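PDB 3ONT: thyroid hormone-inducible hepatic protein from Mus musculus, which takes part in regulating lipogenesis, especially in the lactating mammary gland, and is important for making triglycerides with medium-length fatty acid chains. Local coordinates for residues M19-V33 with F62-L76. Residues are numbered along the deposited sequence; the frame is centred on the assembly and turned at random.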
loop_
_atom_site.group_PDB
_atom_site.type_symbol
_atom_site.label_atom_id
_atom_site.label_comp_id
_atom_site.label_asym_id
_atom_site.label_seq_id
_atom_site.Cartn_x
_atom_site.Cartn_y
_atom_site.Cartn_z
HETATM N N MSE A 19 -4.454 8.045 3.316
HETATM C CA MSE A 19 -4.143 8.539 1.981
HETATM C C MSE A 19 -4.756 9.892 1.665
HETATM O O MSE A 19 -4.036 10.817 1.248
HETATM C CB MSE A 19 -4.499 7.538 0.897
HETATM C CG MSE A 19 -3.361 6.636 0.595
HETATM SE SE MSE A 19 -3.826 5.061 -0.442
HETATM C CE MSE A 19 -3.841 5.750 -2.283
ATOM N N ASP A 20 -6.058 10.067 1.854
ATOM C CA ASP A 20 -6.545 11.384 1.486
ATOM C C ASP A 20 -6.460 12.471 2.554
ATOM O O ASP A 20 -6.660 13.636 2.241
ATOM C CB ASP A 20 -7.834 11.376 0.639
ATOM C CG ASP A 20 -9.029 10.868 1.381
ATOM O OD1 ASP A 20 -9.375 11.456 2.435
ATOM O OD2 ASP A 20 -9.649 9.902 0.878
ATOM N N ARG A 21 -6.110 12.099 3.787
ATOM C CA ARG A 21 -5.677 13.092 4.770
ATOM C C ARG A 21 -4.336 13.678 4.293
ATOM O O ARG A 21 -4.123 14.900 4.304
ATOM C CB ARG A 21 -5.511 12.472 6.143
ATOM C CG ARG A 21 -5.962 13.390 7.231
ATOM C CD ARG A 21 -5.135 13.250 8.516
ATOM N NE ARG A 21 -5.076 14.540 9.229
ATOM C CZ ARG A 21 -4.146 14.879 10.128
ATOM N NH1 ARG A 21 -3.174 14.028 10.449
ATOM N NH2 ARG A 21 -4.184 16.083 10.702
ATOM N N TYR A 22 -3.453 12.796 3.832
ATOM C CA TYR A 22 -2.183 13.211 3.288
ATOM C C TYR A 22 -2.381 14.122 2.088
ATOM O O TYR A 22 -1.792 15.216 2.016
ATOM C CB TYR A 22 -1.341 12.012 2.899
ATOM C CG TYR A 22 -0.032 12.412 2.280
ATOM C CD1 TYR A 22 1.027 12.864 3.072
ATOM C CD2 TYR A 22 0.155 12.341 0.908
ATOM C CE1 TYR A 22 2.228 13.240 2.511
ATOM C CE2 TYR A 22 1.362 12.698 0.343
ATOM C CZ TYR A 22 2.389 13.153 1.153
ATOM O OH TYR A 22 3.576 13.532 0.582
ATOM N N SER A 23 -3.222 13.673 1.161
ATOM C CA SER A 23 -3.512 14.430 -0.040
ATOM C C SER A 23 -4.112 15.797 0.287
ATOM O O SER A 23 -3.843 16.780 -0.413
ATOM C CB SER A 23 -4.471 13.649 -0.926
ATOM O OG SER A 23 -4.747 14.366 -2.111
ATOM N N ALA A 24 -4.923 15.866 1.341
ATOM C CA ALA A 24 -5.549 17.139 1.716
ATOM C C ALA A 24 -4.491 18.062 2.308
ATOM O O ALA A 24 -4.448 19.234 1.986
ATOM C CB ALA A 24 -6.699 16.938 2.693
ATOM N N VAL A 25 -3.617 17.524 3.149
ATOM C CA VAL A 25 -2.598 18.344 3.777
ATOM C C VAL A 25 -1.596 18.865 2.735
ATOM O O VAL A 25 -1.196 20.037 2.761
ATOM C CB VAL A 25 -1.917 17.575 4.915
ATOM C CG1 VAL A 25 -0.644 18.275 5.361
ATOM C CG2 VAL A 25 -2.883 17.459 6.080
ATOM N N VAL A 26 -1.221 18.010 1.793
ATOM C CA VAL A 26 -0.275 18.433 0.786
ATOM C C VAL A 26 -0.907 19.465 -0.145
ATOM O O VAL A 26 -0.242 20.438 -0.513
ATOM C CB VAL A 26 0.337 17.242 0.005
ATOM C CG1 VAL A 26 1.139 17.738 -1.205
ATOM C CG2 VAL A 26 1.208 16.413 0.927
ATOM N N ARG A 27 -2.176 19.285 -0.516
ATOM C CA ARG A 27 -2.849 20.300 -1.339
ATOM C C ARG A 27 -2.959 21.641 -0.625
ATOM O O ARG A 27 -2.729 22.691 -1.235
ATOM C CB ARG A 27 -4.194 19.838 -1.861
ATOM C CG ARG A 27 -4.048 18.967 -3.099
ATOM C CD ARG A 27 -5.206 17.973 -3.211
ATOM N NE ARG A 27 -5.069 17.098 -4.377
ATOM C CZ ARG A 27 -5.358 17.453 -5.631
ATOM N NH1 ARG A 27 -5.799 18.684 -5.904
ATOM N NH2 ARG A 27 -5.197 16.573 -6.617
ATOM N N ASN A 28 -3.271 21.605 0.666
ATOM C CA ASN A 28 -3.237 22.804 1.456
ATOM C C ASN A 28 -1.846 23.427 1.501
ATOM O O ASN A 28 -1.717 24.664 1.411
ATOM C CB ASN A 28 -3.732 22.572 2.874
ATOM C CG ASN A 28 -3.840 23.870 3.649
ATOM O OD1 ASN A 28 -3.115 24.086 4.616
ATOM N ND2 ASN A 28 -4.712 24.774 3.185
HETATM N N MSE A 29 -0.819 22.582 1.651
HETATM C CA MSE A 29 0.566 23.028 1.639
HETATM C C MSE A 29 0.855 23.779 0.344
HETATM O O MSE A 29 1.486 24.843 0.368
HETATM C CB MSE A 29 1.523 21.848 1.774
HETATM C CG MSE A 29 2.969 22.239 1.940
HETATM SE SE MSE A 29 4.198 20.726 1.900
HETATM C CE MSE A 29 3.922 20.185 0.036
ATOM N N GLU A 30 0.390 23.249 -0.781
ATOM C CA GLU A 30 0.629 23.919 -2.046
ATOM C C GLU A 30 -0.128 25.239 -2.208
ATOM O O GLU A 30 0.376 26.139 -2.866
ATOM C CB GLU A 30 0.364 23.000 -3.223
ATOM C CG GLU A 30 1.241 21.775 -3.222
ATOM C CD GLU A 30 0.735 20.714 -4.191
ATOM O OE1 GLU A 30 0.334 21.077 -5.314
ATOM O OE2 GLU A 30 0.725 19.516 -3.840
ATOM N N GLN A 31 -1.308 25.376 -1.612
ATOM C CA GLN A 31 -2.007 26.661 -1.660
ATOM C C GLN A 31 -1.219 27.674 -0.863
ATOM O O GLN A 31 -1.069 28.803 -1.296
ATOM C CB GLN A 31 -3.423 26.601 -1.091
ATOM C CG GLN A 31 -4.324 25.516 -1.660
ATOM C CD GLN A 31 -4.654 25.708 -3.135
ATOM O OE1 GLN A 31 -4.842 26.841 -3.617
ATOM N NE2 GLN A 31 -4.760 24.589 -3.860
ATOM N N VAL A 32 -0.716 27.261 0.297
ATOM C CA VAL A 32 -0.039 28.158 1.242
ATOM C C VAL A 32 1.346 28.608 0.768
ATOM O O VAL A 32 1.696 29.799 0.867
ATOM C CB VAL A 32 0.068 27.505 2.646
ATOM C CG1 VAL A 32 1.055 28.245 3.538
ATOM C CG2 VAL A 32 -1.310 27.424 3.304
ATOM N N VAL A 33 2.130 27.666 0.255
ATOM C CA VAL A 33 3.502 27.951 -0.160
ATOM C C VAL A 33 3.486 28.675 -1.500
ATOM O O VAL A 33 3.755 28.104 -2.549
ATOM C CB VAL A 33 4.383 26.662 -0.165
ATOM C CG1 VAL A 33 5.763 26.947 -0.686
ATOM C CG2 VAL A 33 4.471 26.076 1.258
ATOM N N PHE A 62 9.930 19.541 0.291
ATOM C CA PHE A 62 8.678 20.006 -0.271
ATOM C C PHE A 62 8.414 19.308 -1.626
ATOM O O PHE A 62 7.356 18.727 -1.846
ATOM C CB PHE A 62 8.811 21.526 -0.388
ATOM C CG PHE A 62 7.740 22.199 -1.166
ATOM C CD1 PHE A 62 6.516 22.478 -0.592
ATOM C CD2 PHE A 62 7.995 22.650 -2.464
ATOM C CE1 PHE A 62 5.529 23.168 -1.318
ATOM C CE2 PHE A 62 7.025 23.329 -3.200
ATOM C CZ PHE A 62 5.789 23.586 -2.626
ATOM N N THR A 63 9.397 19.320 -2.511
ATOM C CA THR A 63 9.254 18.650 -3.791
ATOM C C THR A 63 8.903 17.168 -3.645
ATOM O O THR A 63 8.022 16.660 -4.349
ATOM C CB THR A 63 10.522 18.831 -4.589
ATOM O OG1 THR A 63 10.604 20.209 -4.926
ATOM C CG2 THR A 63 10.511 18.048 -5.867
HETATM N N MSE A 64 9.572 16.480 -2.727
HETATM C CA MSE A 64 9.326 15.063 -2.516
HETATM C C MSE A 64 7.887 14.843 -2.051
HETATM O O MSE A 64 7.188 13.967 -2.566
HETATM C CB MSE A 64 10.318 14.488 -1.508
HETATM C CG MSE A 64 10.212 12.981 -1.364
HETATM SE SE MSE A 64 11.219 12.210 0.149
HETATM C CE MSE A 64 10.127 12.962 1.599
ATOM N N LEU A 65 7.463 15.642 -1.074
ATOM C CA LEU A 65 6.114 15.584 -0.556
ATOM C C LEU A 65 5.109 15.691 -1.701
ATOM O O LEU A 65 4.192 14.873 -1.799
ATOM C CB LEU A 65 5.896 16.696 0.459
ATOM C CG LEU A 65 6.627 16.580 1.798
ATOM C CD1 LEU A 65 6.367 17.819 2.624
ATOM C CD2 LEU A 65 6.185 15.347 2.551
ATOM N N LYS A 66 5.303 16.666 -2.591
ATOM C CA LYS A 66 4.420 16.838 -3.740
ATOM C C LYS A 66 4.469 15.636 -4.647
ATOM O O LYS A 66 3.458 15.211 -5.220
ATOM C CB LYS A 66 4.784 18.082 -4.530
ATOM C CG LYS A 66 4.225 19.362 -3.922
ATOM C CD LYS A 66 5.100 20.559 -4.257
ATOM C CE LYS A 66 4.972 21.045 -5.704
ATOM N NZ LYS A 66 6.296 21.610 -6.103
ATOM N N SER A 67 5.648 15.062 -4.765
ATOM C CA SER A 67 5.844 13.994 -5.721
ATOM C C SER A 67 5.138 12.698 -5.272
ATOM O O SER A 67 4.536 11.978 -6.077
ATOM C CB SER A 67 7.327 13.798 -5.932
ATOM O OG SER A 67 7.536 12.740 -6.817
ATOM N N ILE A 68 5.201 12.421 -3.977
ATOM C CA ILE A 68 4.491 11.306 -3.394
ATOM C C ILE A 68 2.986 11.559 -3.480
ATOM O O ILE A 68 2.214 10.667 -3.824
ATOM C CB ILE A 68 4.931 11.109 -1.951
ATOM C CG1 ILE A 68 6.369 10.585 -1.934
ATOM C CG2 ILE A 68 3.957 10.200 -1.210
ATOM C CD1 ILE A 68 6.930 10.409 -0.566
ATOM N N CYS A 69 2.569 12.787 -3.213
ATOM C CA CYS A 69 1.163 13.131 -3.338
ATOM C C CYS A 69 0.606 12.885 -4.740
ATOM O O CYS A 69 -0.543 12.477 -4.887
ATOM C CB CYS A 69 0.925 14.570 -2.929
ATOM S SG CYS A 69 -0.807 14.974 -2.905
ATOM N N VAL A 70 1.406 13.133 -5.771
ATOM C CA VAL A 70 0.958 12.873 -7.151
ATOM C C VAL A 70 0.659 11.378 -7.337
ATOM O O VAL A 70 -0.256 11.000 -8.072
ATOM C CB VAL A 70 1.978 13.394 -8.211
ATOM C CG1 VAL A 70 1.715 12.797 -9.588
ATOM C CG2 VAL A 70 1.952 14.917 -8.274
ATOM N N GLU A 71 1.416 10.529 -6.649
ATOM C CA GLU A 71 1.197 9.094 -6.746
ATOM C C GLU A 71 0.011 8.619 -5.905
ATOM O O GLU A 71 -0.739 7.747 -6.323
ATOM C CB GLU A 71 2.482 8.334 -6.462
ATOM C CG GLU A 71 3.311 8.227 -7.740
ATOM C CD GLU A 71 4.757 7.765 -7.537
ATOM O OE1 GLU A 71 5.286 7.794 -6.385
ATOM O OE2 GLU A 71 5.370 7.369 -8.567
ATOM N N VAL A 72 -0.166 9.217 -4.735
ATOM C CA VAL A 72 -1.316 8.968 -3.906
ATOM C C VAL A 72 -2.592 9.364 -4.639
ATOM O O VAL A 72 -3.600 8.698 -4.504
ATOM C CB VAL A 72 -1.202 9.737 -2.581
ATOM C CG1 VAL A 72 -2.512 9.714 -1.816
ATOM C CG2 VAL A 72 -0.056 9.186 -1.729
ATOM N N ASP A 73 -2.545 10.438 -5.425
ATOM C CA ASP A 73 -3.735 10.962 -6.111
ATOM C C ASP A 73 -4.123 10.181 -7.363
ATOM O O ASP A 73 -5.265 10.271 -7.824
ATOM C CB ASP A 73 -3.557 12.442 -6.470
ATOM C CG ASP A 73 -3.692 13.359 -5.267
ATOM O OD1 ASP A 73 -4.238 12.925 -4.236
ATOM O OD2 ASP A 73 -3.244 14.528 -5.351
ATOM N N HIS A 74 -3.167 9.444 -7.925
ATOM C CA HIS A 74 -3.410 8.630 -9.112
ATOM C C HIS A 74 -3.809 7.204 -8.736
ATOM O O HIS A 74 -3.778 6.309 -9.580
ATOM C CB HIS A 74 -2.194 8.636 -10.043
ATOM C CG HIS A 74 -2.094 9.869 -10.886
ATOM N ND1 HIS A 74 -1.582 11.059 -10.409
ATOM C CD2 HIS A 74 -2.454 10.102 -12.171
ATOM C CE1 HIS A 74 -1.627 11.969 -11.364
ATOM N NE2 HIS A 74 -2.152 11.415 -12.443
ATOM N N GLY A 75 -4.197 7.028 -7.471
ATOM C CA GLY A 75 -4.522 5.727 -6.889
ATOM C C GLY A 75 -3.346 4.760 -6.807
ATOM O O GLY A 75 -3.539 3.574 -6.525
ATOM N N LEU A 76 -2.135 5.269 -7.059
ATOM C CA LEU A 76 -0.878 4.484 -7.108
ATOM C C LEU A 76 -0.772 3.562 -8.347
ATOM O O LEU A 76 -1.085 2.362 -8.287
ATOM C CB LEU A 76 -0.594 3.726 -5.772
ATOM C CG LEU A 76 -0.712 4.384 -4.376
ATOM C CD1 LEU A 76 -0.407 3.431 -3.258
ATOM C CD2 LEU A 76 0.176 5.590 -4.244
#
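Helices 19-32 and 62-73 run in broadly opposite directions but steeply inclined, at 134°, with axes 9.7 Å apart at closest approach and the CA atoms of Ser23 and Cys69 5.9 Å apart. Tyr22 is a knob set among Leu65, Ile68, Cys69 and Val72; with CG anti to the backbone N (chi1 178°), its ring reaches the second helix, where OH donates to Leu65 O at 2.8 Å. That carbonyl also accepts from Cys69 N. Val26 CG1 packs on Cys69 CB at 3.6 Å. Toward Val33, the bent selenomethionine Met29 lays CE against Phe62 CD1 at 3.5 Å, its SE 5.1 Å from the ring centroid in an oblique Met-aromatic contact, while Val33 CG1 touches Phe62 CE1. Asp73 divides its carboxylate: OD1 takes Ser23 OG through its syn lone pair at 2.6 Å, and OD2 receives NE and NH2 of Arg27 from one face, NH2 at 3.1 Å in a salt bridge. With an alanine here, the Arg27 charge would probably lose this mate and Ser23 OG be free to turn. Met19, sliding past Val72, and Tyr22 pack on Leu130 and Thr134 of the second subunit, placing this inclined pair within the Spot 14 homodimer's helical bundle.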